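PDB 6IAQ: dihydrodipicolinate reductase N-terminus domain-containing protein from Mycobacterium smegmatis, which probably catalyses the NADP-dependent reductive amination of ketones, as an amine dehydrogenase with a Rossmann-type cofactor-binding domain. Local coordinates for residues Pro75-Leu86 / Val101-Met110; Asp125-Thr136 / Val317-Val327. All coordinates share one frame; numbering follows the deposited sequence.

Contact 1 (Pro75-Leu86 / Val101-Met110); sequences PDIAVIAVNSYL and VNAVTLSEEM. With NAP (NADP nicotinamide-adenine-dinucleotide phosphate), chain F; EDO (1,2-ethanediol), chain E.
The hydroxyl of S84 is gripped by two partners: it donates to E108 through a short bond, OG to OE1 2.6 Å, and accepts from the cofactor ribose, NAP O3D lying 2.7 Å from S84 OG. OE1 is met on its syn side but 34° out of the carboxylate plane. E108 gets there by a bend at chi2 (91°), which turns the carboxylate toward the ribose hydroxyls, where OE2 accepts from NAP O2D and from a 1,2-ethanediol, probably a crystallisation additive. One carboxylate thus ties the loop after strand 77-80 to the nicotinamide ribose, and L106 O takes the carboxamide N7N of NAP at 2.9 Å.

Next to this site the two loops are sewn together. S107 OG donates to N83 O at 2.7 Å, coming from above the carbonyl plane, and a water bridges N83 O, V82 N and T105 OG1. The side chain of E109 is extended, with chi1 near trans (-168°), and this carries OE1 to L86 N, 2.9 Å away, which meets it from above the carboxylate plane; its OE2 is held by T116 and S117. L86 CD1 rests on M110 SD at 3.6 Å.

Further back, strands 77-80 and 102-105 run parallel, bonded by A78 N to N102 O, V104 N to A78 O, I80 N to V104 O and L106 N to I80 O. The amide ND2 of N102 donates to D76 O, 2.8 Å away, lying nearly along its C=O direction. The pair belongs to a right-handed beta-alpha-beta crossover through helix 86-98, typical of the Rossmann fold: V79 and V104 lie side by side and both touch M310 of helix 302-312, A78 touches C96 of helix 86-98, and strand 9-13 flanks strand 77-80.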
loop_
_atom_site.group_PDB
_atom_site.type_symbol
_atom_site.label_atom_id
_atom_site.label_comp_id
_atom_site.label_asym_id
_atom_site.label_seq_id
_atom_site.Cartn_x
_atom_site.Cartn_y
_atom_site.Cartn_z
ATOM N N PRO A 75 -5.938 -31.932 -0.113
ATOM C CA PRO A 75 -5.343 -30.820 0.616
ATOM C C PRO A 75 -6.316 -29.638 0.731
ATOM O O PRO A 75 -7.240 -29.546 -0.043
ATOM C CB PRO A 75 -4.140 -30.458 -0.276
ATOM C CG PRO A 75 -4.643 -30.754 -1.678
ATOM C CD PRO A 75 -5.436 -32.030 -1.491
ATOM N N ASP A 76 -6.041 -28.732 1.663
ATOM C CA ASP A 76 -6.762 -27.437 1.804
ATOM C C ASP A 76 -6.384 -26.497 0.659
ATOM O O ASP A 76 -7.197 -25.599 0.347
ATOM C CB ASP A 76 -6.401 -26.756 3.127
ATOM C CG ASP A 76 -6.830 -27.588 4.315
ATOM O OD1 ASP A 76 -8.008 -27.748 4.452
ATOM O OD2 ASP A 76 -5.952 -28.100 5.057
ATOM N N ILE A 77 -5.181 -26.656 0.101
ATOM C CA ILE A 77 -4.619 -25.669 -0.869
ATOM C C ILE A 77 -3.608 -26.376 -1.788
ATOM O O ILE A 77 -2.719 -27.134 -1.283
ATOM C CB ILE A 77 -3.992 -24.450 -0.144
ATOM C CG1 ILE A 77 -3.631 -23.311 -1.108
ATOM C CG2 ILE A 77 -2.788 -24.877 0.675
ATOM C CD1 ILE A 77 -4.762 -22.441 -1.494
ATOM N N ALA A 78 -3.734 -26.085 -3.076
ATOM C CA ALA A 78 -2.710 -26.362 -4.107
ATOM C C ALA A 78 -1.964 -25.055 -4.385
ATOM O O ALA A 78 -2.615 -24.034 -4.643
ATOM C CB ALA A 78 -3.366 -26.873 -5.365
ATOM N N VAL A 79 -0.643 -25.100 -4.285
ATOM C CA VAL A 79 0.274 -23.937 -4.436
ATOM C C VAL A 79 0.990 -24.115 -5.788
ATOM O O VAL A 79 1.806 -25.015 -5.887
ATOM C CB VAL A 79 1.232 -23.870 -3.245
ATOM C CG1 VAL A 79 2.126 -22.661 -3.338
ATOM C CG2 VAL A 79 0.464 -23.888 -1.915
ATOM N N ILE A 80 0.556 -23.390 -6.813
ATOM C CA ILE A 80 0.889 -23.689 -8.226
ATOM C C ILE A 80 1.954 -22.701 -8.718
ATOM O O ILE A 80 1.708 -21.475 -8.726
ATOM C CB ILE A 80 -0.351 -23.645 -9.112
ATOM C CG1 ILE A 80 -1.478 -24.526 -8.542
ATOM C CG2 ILE A 80 0.018 -24.057 -10.535
ATOM C CD1 ILE A 80 -2.761 -24.432 -9.327
ATOM N N ALA A 81 3.082 -23.238 -9.169
ATOM C CA ALA A 81 4.114 -22.467 -9.897
ATOM C C ALA A 81 4.521 -23.287 -11.127
ATOM O O ALA A 81 5.605 -23.958 -11.057
ATOM C CB ALA A 81 5.250 -22.169 -8.982
ATOM N N VAL A 82 3.700 -23.269 -12.173
ATOM C CA VAL A 82 4.025 -24.096 -13.378
ATOM C C VAL A 82 4.040 -23.243 -14.641
ATOM O O VAL A 82 5.061 -23.336 -15.313
ATOM C CB VAL A 82 3.234 -25.423 -13.519
ATOM C CG1 VAL A 82 2.583 -25.889 -12.240
ATOM C CG2 VAL A 82 2.317 -25.487 -14.724
ATOM N N ASN A 83 3.006 -22.466 -14.957
ATOM C CA ASN A 83 2.925 -21.703 -16.231
ATOM C C ASN A 83 2.205 -20.360 -16.006
ATOM O O ASN A 83 1.823 -20.068 -14.840
ATOM C CB ASN A 83 2.282 -22.542 -17.332
ATOM C CG ASN A 83 0.955 -23.128 -16.898
ATOM O OD1 ASN A 83 0.251 -22.512 -16.091
ATOM N ND2 ASN A 83 0.636 -24.321 -17.405
ATOM N N SER A 84 2.007 -19.580 -17.081
ATOM C CA SER A 84 1.674 -18.133 -17.018
ATOM C C SER A 84 0.272 -17.857 -17.567
ATOM O O SER A 84 -0.455 -17.061 -16.959
ATOM C CB SER A 84 2.708 -17.335 -17.785
ATOM O OG SER A 84 3.984 -17.429 -17.163
ATOM N N TYR A 85 -0.071 -18.434 -18.718
ATOM C CA TYR A 85 -1.246 -18.036 -19.538
ATOM C C TYR A 85 -2.373 -19.052 -19.310
ATOM O O TYR A 85 -2.094 -20.244 -19.223
ATOM C CB TYR A 85 -0.806 -17.868 -20.993
ATOM C CG TYR A 85 0.426 -17.015 -21.154
ATOM C CD1 TYR A 85 0.422 -15.683 -20.764
ATOM C CD2 TYR A 85 1.620 -17.548 -21.596
ATOM C CE1 TYR A 85 1.552 -14.887 -20.878
ATOM C CE2 TYR A 85 2.769 -16.773 -21.704
ATOM C CZ TYR A 85 2.730 -15.434 -21.348
ATOM O OH TYR A 85 3.856 -14.676 -21.442
ATOM N N LEU A 86 -3.608 -18.567 -19.165
ATOM C CA LEU A 86 -4.811 -19.389 -18.839
ATOM C C LEU A 86 -4.984 -20.520 -19.876
ATOM O O LEU A 86 -5.484 -21.623 -19.511
ATOM C CB LEU A 86 -6.049 -18.494 -18.772
ATOM C CG LEU A 86 -7.117 -18.905 -17.759
ATOM C CD1 LEU A 86 -6.529 -19.398 -16.449
ATOM C CD2 LEU A 86 -8.105 -17.787 -17.507
ATOM N N VAL A 101 -10.487 -28.309 -4.632
ATOM C CA VAL A 101 -9.216 -27.918 -3.957
ATOM C C VAL A 101 -8.951 -26.433 -4.251
ATOM O O VAL A 101 -8.933 -26.028 -5.454
ATOM C CB VAL A 101 -8.044 -28.825 -4.380
ATOM C CG1 VAL A 101 -6.717 -28.280 -3.901
ATOM C CG2 VAL A 101 -8.229 -30.263 -3.882
ATOM N N ASN A 102 -8.806 -25.635 -3.185
ATOM C CA ASN A 102 -8.418 -24.200 -3.290
ATOM C C ASN A 102 -7.065 -24.138 -4.007
ATOM O O ASN A 102 -6.210 -25.027 -3.761
ATOM C CB ASN A 102 -8.282 -23.541 -1.926
ATOM C CG ASN A 102 -9.576 -23.553 -1.123
ATOM O OD1 ASN A 102 -10.591 -23.031 -1.576
ATOM N ND2 ASN A 102 -9.536 -24.134 0.067
ATOM N N ALA A 103 -6.859 -23.132 -4.846
ATOM C CA ALA A 103 -5.586 -22.980 -5.588
ATOM C C ALA A 103 -5.123 -21.523 -5.529
ATOM O O ALA A 103 -5.910 -20.626 -5.828
ATOM C CB ALA A 103 -5.725 -23.470 -7.016
ATOM N N VAL A 104 -3.875 -21.338 -5.121
ATOM C CA VAL A 104 -3.135 -20.060 -5.302
ATOM C C VAL A 104 -2.077 -20.351 -6.385
ATOM O O VAL A 104 -1.466 -21.430 -6.333
ATOM C CB VAL A 104 -2.595 -19.594 -3.936
ATOM C CG1 VAL A 104 -1.516 -20.511 -3.378
ATOM C CG2 VAL A 104 -2.143 -18.159 -3.985
ATOM N N THR A 105 -1.952 -19.486 -7.382
ATOM C CA THR A 105 -1.054 -19.718 -8.539
ATOM C C THR A 105 -0.257 -18.456 -8.886
ATOM O O THR A 105 -0.811 -17.347 -8.760
ATOM C CB THR A 105 -1.840 -20.216 -9.752
ATOM O OG1 THR A 105 -0.922 -20.530 -10.803
ATOM C CG2 THR A 105 -2.861 -19.234 -10.270
ATOM N N LEU A 106 0.958 -18.652 -9.396
ATOM C CA LEU A 106 1.820 -17.554 -9.904
ATOM C C LEU A 106 1.416 -17.173 -11.312
ATOM O O LEU A 106 2.009 -16.196 -11.809
ATOM C CB LEU A 106 3.287 -17.994 -9.855
ATOM C CG LEU A 106 3.853 -18.132 -8.455
ATOM C CD1 LEU A 106 5.328 -18.415 -8.524
ATOM C CD2 LEU A 106 3.509 -16.916 -7.585
ATOM N N SER A 107 0.492 -17.904 -11.976
ATOM C CA SER A 107 0.118 -17.599 -13.378
ATOM C C SER A 107 -0.145 -16.087 -13.531
ATOM O O SER A 107 -1.095 -15.602 -12.932
ATOM C CB SER A 107 -1.048 -18.431 -13.855
ATOM O OG SER A 107 -0.670 -19.802 -13.943
ATOM N N GLU A 108 0.651 -15.387 -14.349
ATOM C CA GLU A 108 0.607 -13.905 -14.456
ATOM C C GLU A 108 -0.765 -13.492 -14.998
ATOM O O GLU A 108 -1.304 -12.474 -14.559
ATOM C CB GLU A 108 1.766 -13.362 -15.312
ATOM C CG GLU A 108 3.121 -13.487 -14.627
ATOM C CD GLU A 108 3.896 -14.759 -14.888
ATOM O OE1 GLU A 108 3.252 -15.769 -15.290
ATOM O OE2 GLU A 108 5.133 -14.755 -14.656
ATOM N N GLU A 109 -1.322 -14.246 -15.945
ATOM C CA GLU A 109 -2.637 -13.895 -16.533
ATOM C C GLU A 109 -3.736 -14.059 -15.472
ATOM O O GLU A 109 -4.710 -13.280 -15.497
ATOM C CB GLU A 109 -2.906 -14.680 -17.819
ATOM C CG GLU A 109 -4.080 -14.111 -18.563
ATOM C CD GLU A 109 -4.533 -14.879 -19.791
ATOM O OE1 GLU A 109 -3.848 -15.856 -20.176
ATOM O OE2 GLU A 109 -5.574 -14.490 -20.349
ATOM N N MET A 110 -3.569 -14.977 -14.513
ATOM C CA MET A 110 -4.601 -15.219 -13.474
ATOM C C MET A 110 -4.651 -14.027 -12.498
ATOM O O MET A 110 -5.569 -13.987 -11.683
ATOM C CB MET A 110 -4.331 -16.514 -12.705
ATOM C CG MET A 110 -4.966 -17.746 -13.343
ATOM S SD MET A 110 -6.794 -17.658 -13.313
ATOM C CE MET A 110 -7.113 -17.859 -11.568
HETATM P PA NAP F . 10.373 -23.348 -13.715
HETATM O O1A NAP F . 11.537 -23.407 -12.842
HETATM O O2A NAP F . 10.420 -23.674 -15.238
HETATM O O5B NAP F . 9.240 -24.294 -13.018
HETATM C C5B NAP F . 8.065 -24.741 -13.709
HETATM C C4B NAP F . 7.654 -26.083 -13.120
HETATM O O4B NAP F . 6.446 -26.560 -13.707
HETATM C C3B NAP F . 8.696 -27.220 -13.297
HETATM O O3B NAP F . 8.864 -27.766 -11.966
HETATM C C2B NAP F . 8.045 -28.274 -14.189
HETATM O O2B NAP F . 8.316 -29.634 -13.785
HETATM C C1B NAP F . 6.613 -28.009 -13.839
HETATM N N9A NAP F . 5.592 -28.436 -14.794
HETATM C C8A NAP F . 5.424 -28.084 -16.084
HETATM N N7A NAP F . 4.299 -28.652 -16.533
HETATM C C5A NAP F . 3.718 -29.293 -15.491
HETATM C C6A NAP F . 2.490 -30.087 -15.232
HETATM N N6A NAP F . 1.613 -30.323 -16.200
HETATM N N1A NAP F . 2.290 -30.574 -14.009
HETATM C C2A NAP F . 3.132 -30.364 -12.976
HETATM N N3A NAP F . 4.274 -29.652 -13.111
HETATM C C4A NAP F . 4.579 -29.155 -14.344
HETATM O O3 NAP F . 9.661 -21.867 -13.676
HETATM P PN NAP F . 9.494 -20.920 -12.324
HETATM O O1N NAP F . 10.526 -19.839 -12.244
HETATM O O2N NAP F . 9.282 -21.761 -11.115
HETATM O O5D NAP F . 8.126 -20.299 -12.872
HETATM C C5D NAP F . 6.876 -20.989 -12.987
HETATM C C4D NAP F . 5.744 -20.139 -13.492
HETATM O O4D NAP F . 5.483 -19.104 -12.488
HETATM C C3D NAP F . 6.077 -19.503 -14.812
HETATM O O3D NAP F . 4.987 -19.519 -15.716
HETATM C C2D NAP F . 6.417 -18.060 -14.416
HETATM O O2D NAP F . 6.202 -17.187 -15.533
HETATM C C1D NAP F . 5.488 -17.860 -13.183
HETATM N N1N NAP F . 5.987 -16.803 -12.285
HETATM C C2N NAP F . 5.143 -15.855 -11.925
HETATM C C3N NAP F . 5.591 -14.810 -11.131
HETATM C C7N NAP F . 4.646 -13.729 -10.652
HETATM O O7N NAP F . 5.171 -12.768 -10.091
HETATM N N7N NAP F . 3.314 -13.841 -10.799
HETATM C C4N NAP F . 6.922 -14.794 -10.716
HETATM C C5N NAP F . 7.793 -15.808 -11.104
HETATM C C6N NAP F . 7.274 -16.805 -11.892
HETATM P P2B NAP F . 9.789 -30.253 -13.796
HETATM O O1X NAP F . 10.596 -29.576 -12.727
HETATM O O2X NAP F . 9.598 -31.688 -13.308
HETATM O O3X NAP F . 10.138 -30.020 -15.270
HETATM C C1 EDO E . 7.575 -12.100 -13.465
HETATM O O1 EDO E . 6.231 -12.436 -13.665
HETATM C C2 EDO E . 7.682 -10.957 -12.517
HETATM O O2 EDO E . 7.716 -11.391 -11.160
HETATM O O HOH W 1 1.743 -21.138 -12.199
#

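Contact 2 (Asp125-Thr136 / Val317-Val327)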
loop_
_atom_site.group_PDB
_atom_site.type_symbol
_atom_site.label_atom_id
_atom_site.label_comp_id
_atom_site.label_asym_id
_atom_site.label_seq_id
_atom_site.Cartn_x
_atom_site.Cartn_y
_atom_site.Cartn_z
ATOM N N ASP A 125 -14.538 -20.171 -12.896
ATOM C CA ASP A 125 -15.278 -19.532 -11.780
ATOM C C ASP A 125 -16.510 -20.401 -11.425
ATOM O O ASP A 125 -16.741 -20.635 -10.211
ATOM C CB ASP A 125 -15.651 -18.095 -12.141
ATOM C CG ASP A 125 -16.332 -17.343 -11.016
ATOM O OD1 ASP A 125 -15.791 -17.314 -9.904
ATOM O OD2 ASP A 125 -17.405 -16.805 -11.252
ATOM N N ALA A 126 -17.268 -20.845 -12.428
ATOM C CA ALA A 126 -18.478 -21.705 -12.250
ATOM C C ALA A 126 -18.096 -23.036 -11.585
ATOM O O ALA A 126 -18.764 -23.442 -10.613
ATOM C CB ALA A 126 -19.154 -21.954 -13.570
ATOM N N LEU A 127 -17.045 -23.693 -12.089
ATOM C CA LEU A 127 -16.585 -25.002 -11.577
ATOM C C LEU A 127 -16.161 -24.854 -10.107
ATOM O O LEU A 127 -16.588 -25.693 -9.251
ATOM C CB LEU A 127 -15.428 -25.496 -12.453
ATOM C CG LEU A 127 -14.796 -26.814 -12.005
ATOM C CD1 LEU A 127 -15.800 -27.970 -11.949
ATOM C CD2 LEU A 127 -13.633 -27.179 -12.914
ATOM N N ALA A 128 -15.330 -23.838 -9.804
ATOM C CA ALA A 128 -14.778 -23.619 -8.450
ATOM C C ALA A 128 -15.935 -23.339 -7.468
ATOM O O ALA A 128 -15.859 -23.754 -6.276
ATOM C CB ALA A 128 -13.778 -22.481 -8.480
ATOM N N LYS A 129 -16.933 -22.584 -7.926
ATOM C CA LYS A 129 -18.131 -22.232 -7.108
ATOM C C LYS A 129 -18.943 -23.507 -6.798
ATOM O O LYS A 129 -19.440 -23.651 -5.674
ATOM C CB LYS A 129 -18.971 -21.179 -7.831
ATOM C CG LYS A 129 -18.513 -19.751 -7.587
ATOM C CD LYS A 129 -19.192 -18.718 -8.459
ATOM C CE LYS A 129 -18.914 -17.300 -8.006
ATOM N NZ LYS A 129 -19.340 -16.372 -9.074
ATOM N N SER A 130 -19.051 -24.409 -7.765
ATOM C CA SER A 130 -19.854 -25.648 -7.622
ATOM C C SER A 130 -19.199 -26.586 -6.588
ATOM O O SER A 130 -19.950 -27.373 -5.964
ATOM C CB SER A 130 -20.069 -26.294 -8.956
ATOM O OG SER A 130 -18.880 -26.945 -9.387
ATOM N N THR A 131 -17.875 -26.494 -6.343
ATOM C CA THR A 131 -17.123 -27.403 -5.437
ATOM C C THR A 131 -16.631 -26.687 -4.174
ATOM O O THR A 131 -15.897 -27.330 -3.354
ATOM C CB THR A 131 -15.932 -28.054 -6.152
ATOM O OG1 THR A 131 -15.067 -26.997 -6.586
ATOM C CG2 THR A 131 -16.343 -28.921 -7.327
ATOM N N GLY A 132 -16.950 -25.404 -4.010
ATOM C CA GLY A 132 -16.603 -24.629 -2.803
ATOM C C GLY A 132 -15.156 -24.133 -2.795
ATOM O O GLY A 132 -14.719 -23.652 -1.741
ATOM N N ALA A 133 -14.439 -24.211 -3.919
ATOM C CA ALA A 133 -12.996 -23.888 -4.001
ATOM C C ALA A 133 -12.795 -22.426 -4.437
ATOM O O ALA A 133 -13.568 -21.915 -5.308
ATOM C CB ALA A 133 -12.293 -24.832 -4.955
ATOM N N THR A 134 -11.743 -21.802 -3.902
ATOM C CA THR A 134 -11.246 -20.467 -4.355
ATOM C C THR A 134 -10.018 -20.649 -5.265
ATOM O O THR A 134 -9.119 -21.429 -4.879
ATOM C CB THR A 134 -10.930 -19.561 -3.162
ATOM O OG1 THR A 134 -12.108 -19.454 -2.342
ATOM C CG2 THR A 134 -10.430 -18.198 -3.619
ATOM N N LEU A 135 -9.995 -19.971 -6.411
ATOM C CA LEU A 135 -8.803 -19.868 -7.300
ATOM C C LEU A 135 -8.328 -18.405 -7.317
ATOM O O LEU A 135 -9.159 -17.496 -7.564
ATOM C CB LEU A 135 -9.138 -20.308 -8.725
ATOM C CG LEU A 135 -9.893 -21.628 -8.890
ATOM C CD1 LEU A 135 -10.186 -21.856 -10.359
ATOM C CD2 LEU A 135 -9.144 -22.816 -8.314
ATOM N N THR A 136 -7.041 -18.175 -7.058
ATOM C CA THR A 136 -6.455 -16.801 -6.974
ATOM C C THR A 136 -5.078 -16.774 -7.647
ATOM O O THR A 136 -4.208 -17.548 -7.226
ATOM C CB THR A 136 -6.349 -16.343 -5.517
ATOM O OG1 THR A 136 -7.673 -16.262 -4.966
ATOM C CG2 THR A 136 -5.638 -15.007 -5.391
ATOM N N VAL A 317 -6.887 -17.033 0.798
ATOM C CA VAL A 317 -7.526 -17.761 -0.330
ATOM C C VAL A 317 -8.387 -18.879 0.278
ATOM O O VAL A 317 -9.516 -19.055 -0.178
ATOM C CB VAL A 317 -6.469 -18.253 -1.342
ATOM C CG1 VAL A 317 -7.022 -19.276 -2.313
ATOM C CG2 VAL A 317 -5.879 -17.070 -2.117
ATOM N N ILE A 318 -7.922 -19.541 1.339
ATOM C CA ILE A 318 -8.754 -20.569 2.033
ATOM C C ILE A 318 -10.020 -19.906 2.582
ATOM O O ILE A 318 -11.117 -20.423 2.305
ATOM C CB ILE A 318 -7.960 -21.328 3.102
ATOM C CG1 ILE A 318 -6.862 -22.181 2.445
ATOM C CG2 ILE A 318 -8.919 -22.170 3.947
ATOM C CD1 ILE A 318 -5.817 -22.673 3.404
ATOM N N ALA A 319 -9.883 -18.771 3.270
ATOM C CA ALA A 319 -11.001 -18.047 3.929
ATOM C C ALA A 319 -11.919 -17.338 2.917
ATOM O O ALA A 319 -13.024 -16.958 3.314
ATOM C CB ALA A 319 -10.431 -17.059 4.920
ATOM N N ALA A 320 -11.521 -17.148 1.658
ATOM C CA ALA A 320 -12.258 -16.298 0.679
ATOM C C ALA A 320 -13.479 -17.036 0.150
ATOM O O ALA A 320 -13.535 -18.252 0.216
ATOM C CB ALA A 320 -11.368 -15.909 -0.470
ATOM N N PRO A 321 -14.463 -16.335 -0.443
ATOM C CA PRO A 321 -15.578 -16.990 -1.126
ATOM C C PRO A 321 -15.133 -17.889 -2.273
ATOM O O PRO A 321 -14.066 -17.678 -2.855
ATOM C CB PRO A 321 -16.403 -15.839 -1.717
ATOM C CG PRO A 321 -16.054 -14.660 -0.823
ATOM C CD PRO A 321 -14.596 -14.871 -0.455
ATOM N N PRO A 322 -15.922 -18.941 -2.607
ATOM C CA PRO A 322 -15.589 -19.810 -3.733
ATOM C C PRO A 322 -15.656 -19.016 -5.040
ATOM O O PRO A 322 -16.356 -18.008 -5.087
ATOM C CB PRO A 322 -16.646 -20.925 -3.698
ATOM C CG PRO A 322 -17.177 -20.886 -2.257
ATOM C CD PRO A 322 -17.085 -19.421 -1.851
ATOM N N GLY A 323 -14.939 -19.495 -6.056
ATOM C CA GLY A 323 -14.811 -18.828 -7.359
ATOM C C GLY A 323 -13.392 -18.319 -7.592
ATOM O O GLY A 323 -12.502 -18.596 -6.765
ATOM N N ILE A 324 -13.176 -17.668 -8.727
ATOM C CA ILE A 324 -11.965 -16.852 -8.995
ATOM C C ILE A 324 -12.078 -15.608 -8.115
ATOM O O ILE A 324 -13.023 -14.827 -8.328
ATOM C CB ILE A 324 -11.824 -16.478 -10.487
ATOM C CG1 ILE A 324 -11.559 -17.711 -11.354
ATOM C CG2 ILE A 324 -10.720 -15.435 -10.683
ATOM C CD1 ILE A 324 -11.474 -17.356 -12.831
ATOM N N VAL A 325 -11.178 -15.460 -7.148
ATOM C CA VAL A 325 -11.107 -14.222 -6.319
ATOM C C VAL A 325 -9.764 -13.539 -6.615
ATOM O O VAL A 325 -8.719 -14.131 -6.319
ATOM C CB VAL A 325 -11.304 -14.535 -4.824
ATOM C CG1 VAL A 325 -11.250 -13.239 -4.012
ATOM C CG2 VAL A 325 -12.631 -15.256 -4.551
ATOM N N THR A 326 -9.799 -12.357 -7.201
ATOM C CA THR A 326 -8.617 -11.544 -7.560
ATOM C C THR A 326 -8.120 -10.760 -6.337
ATOM O O THR A 326 -8.909 -10.434 -5.437
ATOM C CB THR A 326 -8.934 -10.637 -8.748
ATOM O OG1 THR A 326 -10.079 -9.848 -8.405
ATOM C CG2 THR A 326 -9.212 -11.433 -10.000
ATOM N N VAL A 327 -6.827 -10.472 -6.318
ATOM C CA VAL A 327 -6.106 -9.970 -5.113
ATOM C C VAL A 327 -6.555 -8.550 -4.734
ATOM O O VAL A 327 -6.416 -8.196 -3.572
ATOM C CB VAL A 327 -4.590 -10.049 -5.344
ATOM C CG1 VAL A 327 -4.150 -11.515 -5.345
ATOM C CG2 VAL A 327 -4.162 -9.291 -6.600
HETATM O O HOH W 2 -15.856 -15.187 -8.433
#
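T134 joins strand 134-137 to the segment around strand 323-324, the short parallel strand that closes one side of the Rossmann-type sheet. Its CB sits 3.3 Å from V317 O in helix 314-319. From there the side chain forks. OG1, anti to the carbonyl carbon (chi1 -56°), donates to P321 O at 2.7 Å, well above that carbonyl plane, while CG2 settles among V317 CG1, A320 CB and V325 CG2. A single threonine therefore touches the helix, the P321-P322 link and V325, just beyond strand 323-324.

The backbones pair through G323 N to A133 O, L135 N to G323 O and V325 N to L135 O. Two residues on from T134, T136 also donates from OG1, here to V325 O in the carbonyl plane, on a lone pair, and its CB packs on V317 CG2 at 3.5 Å.

Beside the first of these backbone bonds, helix 118-130 lies against G323, with A128 CB and K129 CG both close to the glycine CA. The helix finishes in a Schellman motif at G132, whose positive phi turns the chain into the strand; P322 packs its ring carbons CB and CG on that turn.

D125 uses both carboxylate oxygens. OD2 forms a salt bridge with K129 NZ one helical turn on, whereas OD1 accepts I324 N at 2.9 Å through its anti lone pair. A water also donates to D125 OD1, at 2.6 Å, and with its second hydrogen to I324 O.

Contacts 1 and 2 follow one another along the chain, contact 1 being complete before contact 2 begins, and their centres are about 12 Å apart. They share the parallel sheet ordered 32-37, 9-13, 77-80, 102-105, 134-137, 323-324, where strands 102-105 and 134-137 are neighbours. A probable hydrogen bond from A103 N to T134 O (2.8 Å) and another between T134 N and N102 OD1 (2.9 Å) join them directly. Contact 1 brings the loops at its strand ends to the cofactor; contact 2 adds a strand from the C-terminal part of the chain, so that residues far apart in sequence complete the cofactor-binding sheet.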